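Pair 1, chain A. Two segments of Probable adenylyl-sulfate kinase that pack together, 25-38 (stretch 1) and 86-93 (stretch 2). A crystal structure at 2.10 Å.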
# COMPACT_ATOMS: atom_id res chain seq x y z
N GLY A 25 -17.08 10.83 13.01
CA GLY A 25 -16.01 10.87 13.99
C GLY A 25 -15.00 9.75 13.84
O GLY A 25 -14.13 9.60 14.69
N LYS A 26 -15.11 8.98 12.75
CA LYS A 26 -14.21 7.86 12.47
C LYS A 26 -12.73 8.19 12.61
O LYS A 26 -12.00 7.54 13.35
CB LYS A 26 -14.39 7.37 11.03
CG LYS A 26 -15.74 6.78 10.66
CD LYS A 26 -15.83 6.76 9.12
CE LYS A 26 -15.80 8.21 8.62
NZ LYS A 26 -15.48 8.46 7.18
N THR A 27 -12.29 9.20 11.86
CA THR A 27 -10.88 9.56 11.87
C THR A 27 -10.34 10.04 13.22
O THR A 27 -9.21 9.73 13.57
CB THR A 27 -10.57 10.60 10.77
OG1 THR A 27 -10.95 10.05 9.49
CG2 THR A 27 -9.09 10.92 10.73
N THR A 28 -11.14 10.77 13.98
CA THR A 28 -10.69 11.18 15.31
C THR A 28 -10.44 9.92 16.16
O THR A 28 -9.42 9.80 16.86
CB THR A 28 -11.76 11.97 16.06
OG1 THR A 28 -12.34 12.94 15.19
CG2 THR A 28 -11.14 12.67 17.26
N ILE A 29 -11.39 8.98 16.10
CA ILE A 29 -11.25 7.73 16.85
C ILE A 29 -10.00 6.97 16.40
O ILE A 29 -9.21 6.51 17.24
CB ILE A 29 -12.49 6.82 16.65
CG1 ILE A 29 -13.70 7.46 17.37
CG2 ILE A 29 -12.20 5.39 17.17
CD1 ILE A 29 -15.02 6.75 17.10
N ALA A 30 -9.80 6.85 15.09
CA ALA A 30 -8.63 6.14 14.56
C ALA A 30 -7.30 6.73 15.09
O ALA A 30 -6.41 6.02 15.53
CB ALA A 30 -8.62 6.21 13.04
N THR A 31 -7.18 8.04 15.03
CA THR A 31 -5.96 8.72 15.45
C THR A 31 -5.67 8.63 16.95
O THR A 31 -4.52 8.49 17.36
CB THR A 31 -6.01 10.20 15.01
OG1 THR A 31 -6.06 10.26 13.58
CG2 THR A 31 -4.77 10.93 15.49
N ARG A 32 -6.71 8.74 17.76
CA ARG A 32 -6.55 8.65 19.20
C ARG A 32 -6.20 7.22 19.56
O ARG A 32 -5.33 6.99 20.41
CB ARG A 32 -7.82 9.14 19.89
CG ARG A 32 -8.01 10.64 19.62
CD ARG A 32 -9.34 11.22 20.06
NE ARG A 32 -9.57 11.14 21.49
CZ ARG A 32 -9.92 12.18 22.25
NH1 ARG A 32 -10.08 13.38 21.70
NH2 ARG A 32 -10.14 12.02 23.54
N LEU A 33 -6.83 6.26 18.89
CA LEU A 33 -6.48 4.88 19.18
C LEU A 33 -5.03 4.63 18.77
O LEU A 33 -4.26 4.00 19.49
CB LEU A 33 -7.40 3.91 18.43
CG LEU A 33 -6.94 2.44 18.56
CD1 LEU A 33 -7.09 1.96 19.98
CD2 LEU A 33 -7.77 1.56 17.62
N ALA A 34 -4.66 5.15 17.61
CA ALA A 34 -3.31 4.97 17.11
C ALA A 34 -2.28 5.57 18.07
O ALA A 34 -1.24 4.97 18.34
CB ALA A 34 -3.18 5.60 15.72
N ASP A 35 -2.59 6.75 18.60
CA ASP A 35 -1.67 7.39 19.54
C ASP A 35 -1.44 6.48 20.76
O ASP A 35 -0.31 6.31 21.22
CB ASP A 35 -2.23 8.74 19.99
CG ASP A 35 -1.19 9.60 20.68
OD1 ASP A 35 -0.10 9.77 20.09
OD2 ASP A 35 -1.45 10.10 21.80
N LEU A 36 -2.52 5.89 21.28
CA LEU A 36 -2.43 5.01 22.44
C LEU A 36 -1.52 3.79 22.24
O LEU A 36 -0.68 3.47 23.09
CB LEU A 36 -3.82 4.49 22.83
CG LEU A 36 -4.88 5.44 23.42
CD1 LEU A 36 -6.16 4.64 23.70
CD2 LEU A 36 -4.38 6.08 24.71
N LEU A 37 -1.70 3.11 21.12
CA LEU A 37 -0.92 1.92 20.82
C LEU A 37 0.53 2.24 20.51
O LEU A 37 1.42 1.49 20.89
CB LEU A 37 -1.56 1.18 19.65
CG LEU A 37 -2.98 0.72 19.92
CD1 LEU A 37 -3.66 0.38 18.61
CD2 LEU A 37 -2.96 -0.49 20.88
N GLN A 38 0.78 3.32 19.78
CA GLN A 38 2.15 3.68 19.47
C GLN A 38 2.87 3.98 20.77
O GLN A 38 3.95 3.44 21.03
CB GLN A 38 2.20 4.88 18.51
CG GLN A 38 1.71 4.52 17.10
CD GLN A 38 1.68 5.72 16.14
OE1 GLN A 38 1.51 6.86 16.56
NE2 GLN A 38 1.82 5.45 14.85
N VAL A 86 2.20 -5.21 11.74
CA VAL A 86 1.62 -3.91 11.96
C VAL A 86 0.12 -3.91 12.28
O VAL A 86 -0.65 -4.66 11.70
CB VAL A 86 1.82 -3.04 10.70
CG1 VAL A 86 1.25 -1.65 10.94
CG2 VAL A 86 3.30 -3.01 10.32
N ILE A 87 -0.27 -3.04 13.20
CA ILE A 87 -1.67 -2.87 13.55
C ILE A 87 -2.15 -1.81 12.57
O ILE A 87 -1.71 -0.66 12.64
CB ILE A 87 -1.83 -2.37 15.01
CG1 ILE A 87 -1.40 -3.48 15.99
CG2 ILE A 87 -3.30 -1.97 15.26
CD1 ILE A 87 -1.42 -3.06 17.47
N VAL A 88 -3.04 -2.18 11.66
CA VAL A 88 -3.51 -1.24 10.65
C VAL A 88 -4.89 -0.72 10.97
O VAL A 88 -5.85 -1.48 10.98
CB VAL A 88 -3.57 -1.89 9.29
CG1 VAL A 88 -3.79 -0.81 8.18
CG2 VAL A 88 -2.30 -2.69 9.06
N ILE A 89 -4.98 0.57 11.26
CA ILE A 89 -6.27 1.17 11.58
C ILE A 89 -6.77 1.90 10.34
O ILE A 89 -6.12 2.84 9.84
CB ILE A 89 -6.14 2.11 12.79
CG1 ILE A 89 -5.61 1.31 13.99
CG2 ILE A 89 -7.51 2.71 13.14
CD1 ILE A 89 -5.01 2.20 15.10
N CYS A 90 -7.91 1.46 9.82
CA CYS A 90 -8.46 2.06 8.60
C CYS A 90 -9.73 2.87 8.80
O CYS A 90 -10.65 2.44 9.50
CB CYS A 90 -8.75 0.96 7.57
SG CYS A 90 -7.34 0.04 7.03
N SER A 91 -9.79 4.02 8.15
CA SER A 91 -10.96 4.90 8.22
C SER A 91 -11.29 5.35 6.81
O SER A 91 -10.67 6.28 6.27
CB SER A 91 -10.68 6.13 9.07
OG SER A 91 -11.84 6.95 9.04
N PHE A 92 -12.26 4.69 6.20
CA PHE A 92 -12.61 5.03 4.84
C PHE A 92 -14.10 5.18 4.59
O PHE A 92 -14.92 4.81 5.42
CB PHE A 92 -12.07 3.97 3.88
CG PHE A 92 -10.59 4.01 3.72
CD1 PHE A 92 -9.77 3.24 4.53
CD2 PHE A 92 -10.01 4.87 2.79
CE1 PHE A 92 -8.39 3.31 4.42
CE2 PHE A 92 -8.62 4.96 2.67
CZ PHE A 92 -7.81 4.18 3.49
N VAL A 93 -14.42 5.74 3.43
CA VAL A 93 -15.80 5.89 3.01
C VAL A 93 -16.09 4.58 2.27
O VAL A 93 -15.61 4.35 1.15
CB VAL A 93 -15.98 7.11 2.08
CG1 VAL A 93 -15.01 7.03 0.93
CG2 VAL A 93 -17.41 7.19 1.57

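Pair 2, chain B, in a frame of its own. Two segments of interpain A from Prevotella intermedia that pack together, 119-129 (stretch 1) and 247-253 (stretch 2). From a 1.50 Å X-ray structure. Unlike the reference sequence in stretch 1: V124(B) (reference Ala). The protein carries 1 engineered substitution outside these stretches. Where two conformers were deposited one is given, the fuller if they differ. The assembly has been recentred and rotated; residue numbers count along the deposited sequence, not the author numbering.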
# COMPACT_ATOMS: atom_id res chain seq x y z
N THR B 119 0.06 1.75 -7.79
CA THR B 119 0.37 2.97 -7.05
C THR B 119 1.41 2.69 -5.95
O THR B 119 2.36 3.50 -5.75
CB THR B 119 -0.93 3.56 -6.50
OG1 THR B 119 -1.73 3.98 -7.62
CG2 THR B 119 -0.67 4.73 -5.57
N ALA B 120 1.25 1.58 -5.23
CA ALA B 120 2.23 1.23 -4.20
C ALA B 120 3.61 0.95 -4.83
O ALA B 120 4.61 1.49 -4.38
CB ALA B 120 1.74 0.01 -3.41
N THR B 121 3.65 0.16 -5.90
CA THR B 121 4.92 -0.15 -6.56
C THR B 121 5.57 1.12 -7.10
O THR B 121 6.77 1.33 -6.92
CB THR B 121 4.65 -1.16 -7.69
OG1 THR B 121 4.08 -2.35 -7.13
CG2 THR B 121 5.95 -1.54 -8.39
N ALA B 122 4.80 1.99 -7.74
CA ALA B 122 5.39 3.23 -8.29
C ALA B 122 6.02 4.07 -7.17
O ALA B 122 7.10 4.64 -7.36
CB ALA B 122 4.32 4.00 -9.07
N GLN B 123 5.35 4.15 -6.02
CA GLN B 123 5.91 4.97 -4.94
C GLN B 123 7.21 4.36 -4.40
O GLN B 123 8.15 5.09 -4.06
CB GLN B 123 4.91 5.21 -3.83
CG GLN B 123 3.73 6.07 -4.26
CD GLN B 123 2.86 6.52 -3.10
OE1 GLN B 123 2.93 7.67 -2.65
NE2 GLN B 123 2.03 5.61 -2.60
N VAL B 124 7.28 3.03 -4.30
CA VAL B 124 8.53 2.42 -3.89
C VAL B 124 9.64 2.62 -4.93
O VAL B 124 10.75 2.98 -4.57
CB VAL B 124 8.32 0.93 -3.54
CG1 VAL B 124 9.70 0.23 -3.23
CG2 VAL B 124 7.40 0.83 -2.33
N LEU B 125 9.35 2.42 -6.22
CA LEU B 125 10.39 2.66 -7.25
C LEU B 125 10.86 4.10 -7.25
O LEU B 125 12.07 4.38 -7.36
CB LEU B 125 9.84 2.30 -8.63
CG LEU B 125 10.08 0.82 -9.03
CD1 LEU B 125 9.74 -0.20 -7.92
CD2 LEU B 125 9.42 0.45 -10.36
N ASN B 126 9.94 5.04 -7.05
CA ASN B 126 10.32 6.43 -7.03
C ASN B 126 11.21 6.75 -5.82
O ASN B 126 12.09 7.61 -5.89
CB ASN B 126 9.08 7.34 -6.98
CG ASN B 126 9.47 8.81 -6.96
OD1 ASN B 126 10.06 9.33 -7.93
ND2 ASN B 126 9.15 9.49 -5.86
N TYR B 127 10.95 6.10 -4.69
CA TYR B 127 11.82 6.28 -3.51
C TYR B 127 13.28 5.95 -3.87
O TYR B 127 14.22 6.69 -3.48
CB TYR B 127 11.30 5.42 -2.35
CG TYR B 127 12.26 5.45 -1.19
CD1 TYR B 127 12.32 6.57 -0.34
CD2 TYR B 127 13.15 4.41 -0.99
CE1 TYR B 127 13.23 6.61 0.72
CE2 TYR B 127 14.09 4.44 0.10
CZ TYR B 127 14.11 5.54 0.94
OH TYR B 127 15.02 5.64 1.97
N PHE B 128 13.48 4.86 -4.61
CA PHE B 128 14.83 4.45 -5.02
C PHE B 128 15.38 5.14 -6.25
O PHE B 128 16.59 5.08 -6.49
CB PHE B 128 14.85 2.94 -5.26
CG PHE B 128 14.69 2.15 -3.98
CD1 PHE B 128 15.71 2.17 -3.02
CD2 PHE B 128 13.53 1.44 -3.73
CE1 PHE B 128 15.60 1.45 -1.83
CE2 PHE B 128 13.38 0.73 -2.52
CZ PHE B 128 14.41 0.73 -1.59
N LYS B 129 14.50 5.77 -7.03
CA LYS B 129 14.87 6.38 -8.31
C LYS B 129 15.59 5.36 -9.19
O LYS B 129 16.67 5.62 -9.75
CB LYS B 129 15.68 7.67 -8.13
CG LYS B 129 14.82 8.77 -7.55
CD LYS B 129 15.65 9.89 -6.97
CE LYS B 129 14.75 10.75 -6.08
NZ LYS B 129 13.51 10.02 -5.61
N LYS B 247 16.91 -1.51 7.16
CA LYS B 247 17.79 -1.40 6.01
C LYS B 247 17.39 -0.30 5.02
O LYS B 247 18.05 -0.12 3.99
CB LYS B 247 17.82 -2.73 5.25
CG LYS B 247 18.34 -3.90 6.05
CD LYS B 247 18.08 -5.23 5.34
CE LYS B 247 18.42 -6.43 6.23
NZ LYS B 247 19.74 -6.31 6.92
N GLY B 248 16.30 0.42 5.32
CA GLY B 248 15.83 1.50 4.45
C GLY B 248 15.09 0.99 3.22
O GLY B 248 15.18 1.60 2.13
N HIS B 249 14.36 -0.13 3.38
CA HIS B 249 13.60 -0.70 2.28
C HIS B 249 12.10 -0.66 2.50
O HIS B 249 11.55 -1.54 3.19
CB HIS B 249 13.98 -2.17 2.09
CG HIS B 249 15.44 -2.42 1.85
ND1 HIS B 249 15.99 -3.67 2.01
CD2 HIS B 249 16.44 -1.61 1.43
CE1 HIS B 249 17.28 -3.62 1.72
NE2 HIS B 249 17.58 -2.38 1.35
N PRO B 250 11.41 0.32 1.91
CA PRO B 250 9.94 0.35 2.04
C PRO B 250 9.38 -0.88 1.36
O PRO B 250 9.98 -1.39 0.38
CB PRO B 250 9.53 1.61 1.29
CG PRO B 250 10.80 2.43 1.09
CD PRO B 250 11.94 1.44 1.11
N LEU B 251 8.24 -1.36 1.87
CA LEU B 251 7.64 -2.62 1.43
C LEU B 251 6.30 -2.46 0.73
O LEU B 251 5.42 -1.81 1.26
CB LEU B 251 7.43 -3.56 2.62
CG LEU B 251 8.71 -3.95 3.38
CD1 LEU B 251 8.38 -4.67 4.66
CD2 LEU B 251 9.57 -4.83 2.52
N ILE B 252 6.15 -3.05 -0.45
CA ILE B 252 4.85 -3.12 -1.11
C ILE B 252 4.05 -4.20 -0.37
O ILE B 252 4.55 -5.32 -0.15
CB ILE B 252 5.07 -3.56 -2.58
CG1 ILE B 252 5.95 -2.53 -3.32
CG2 ILE B 252 3.73 -3.81 -3.29
CD1 ILE B 252 6.52 -3.03 -4.65
N TYR B 253 2.83 -3.88 0.07
CA TYR B 253 2.08 -4.77 0.96
C TYR B 253 0.61 -4.76 0.52
O TYR B 253 0.08 -3.72 0.16
CB TYR B 253 2.20 -4.21 2.37
CG TYR B 253 1.87 -5.14 3.54
CD1 TYR B 253 2.89 -5.71 4.30
CD2 TYR B 253 0.54 -5.45 3.87
CE1 TYR B 253 2.61 -6.51 5.38
CE2 TYR B 253 0.24 -6.27 4.97
CZ TYR B 253 1.29 -6.81 5.72
OH TYR B 253 1.00 -7.61 6.82
O HOH W 1 16.90 3.59 1.81

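In both pairs a helix packs along a strand, nearly antiparallel to it, the axes approaching to 8.3 Å at 166° in pair 1 and 178° in pair 2. Fourteen central residues superpose with an RMSD of 0.8 Å, and the buried surface is nearly equal, 400 and 401 Å². The rule of such a contact is simple: the helix turns a side chain inward every three or four residues, the strand every second one, and the two rhythms must meet.

In pair 1 the strand residues I87(A), I89(A) and S91(A) point toward the helix. They match G248(B), P250(B) and I252(B), of which P250(B), in the loop before the strand, and I252(B), in the strand, point toward the helix, while G248(B) has no side chain. Between them, C90(A) and its match L251(B) point away. On the helix, K26(A), A30(A) and L33(A) point toward the strand, as do their counterparts A120(B), V124(B) and Y127(B) toward the other stretch.

The central match shows how bulk is traded across the gap. In pair 1 the helix supplies a small A30(A) and the strand a long I89(A); CB of A30(A) sits 3.7 Å from CG2 of I89(A), while CD1 of I89(A) reaches along the helix to 3.8 Å from CD2 of L33(A). In pair 2 the branched V124(B), which differs from the reference sequence, faces the compact P250(B), with CG2 of V124(B) 4.3 Å from CB of P250(B).

One step along, L33(A) gives way to Y127(B), and an aliphatic contact becomes a CH-pi one: CG of P250(B) lies over the ring face of Y127(B), 4.1 Å from its centroid. A34(A) and F128(B) correspond more loosely, yet each touches the matched residue I89(A) or P250(B): CB of A34(A) is 3.9 Å from CD1 of I89(A), and CZ of F128(B) is 3.7 Å from CD of P250(B). I87(A) is matched by G248(B), whose positive phi favours glycine; a water links O of G248(B) (2.6 Å from the water O) to OH of Y127(B) (2.8 Å from the same water O).

At the other end, both helices carry a threonine with an m rotamer. OG1 of T27(A) hydrogen-bonds OG of S91(A) at 3.3 Å, a polar note in a largely apolar seam. T121(B) instead meets I252(B), its OG1 3.5 Å from CD1 of I252(B), and CG1 of I252(B) also packs 3.8 Å from CG2 of V124(B). Pair 2 has no direct hydrogen bond between its stretches: the same backbone frame accepts either a hydroxyl pair or an aliphatic plug here.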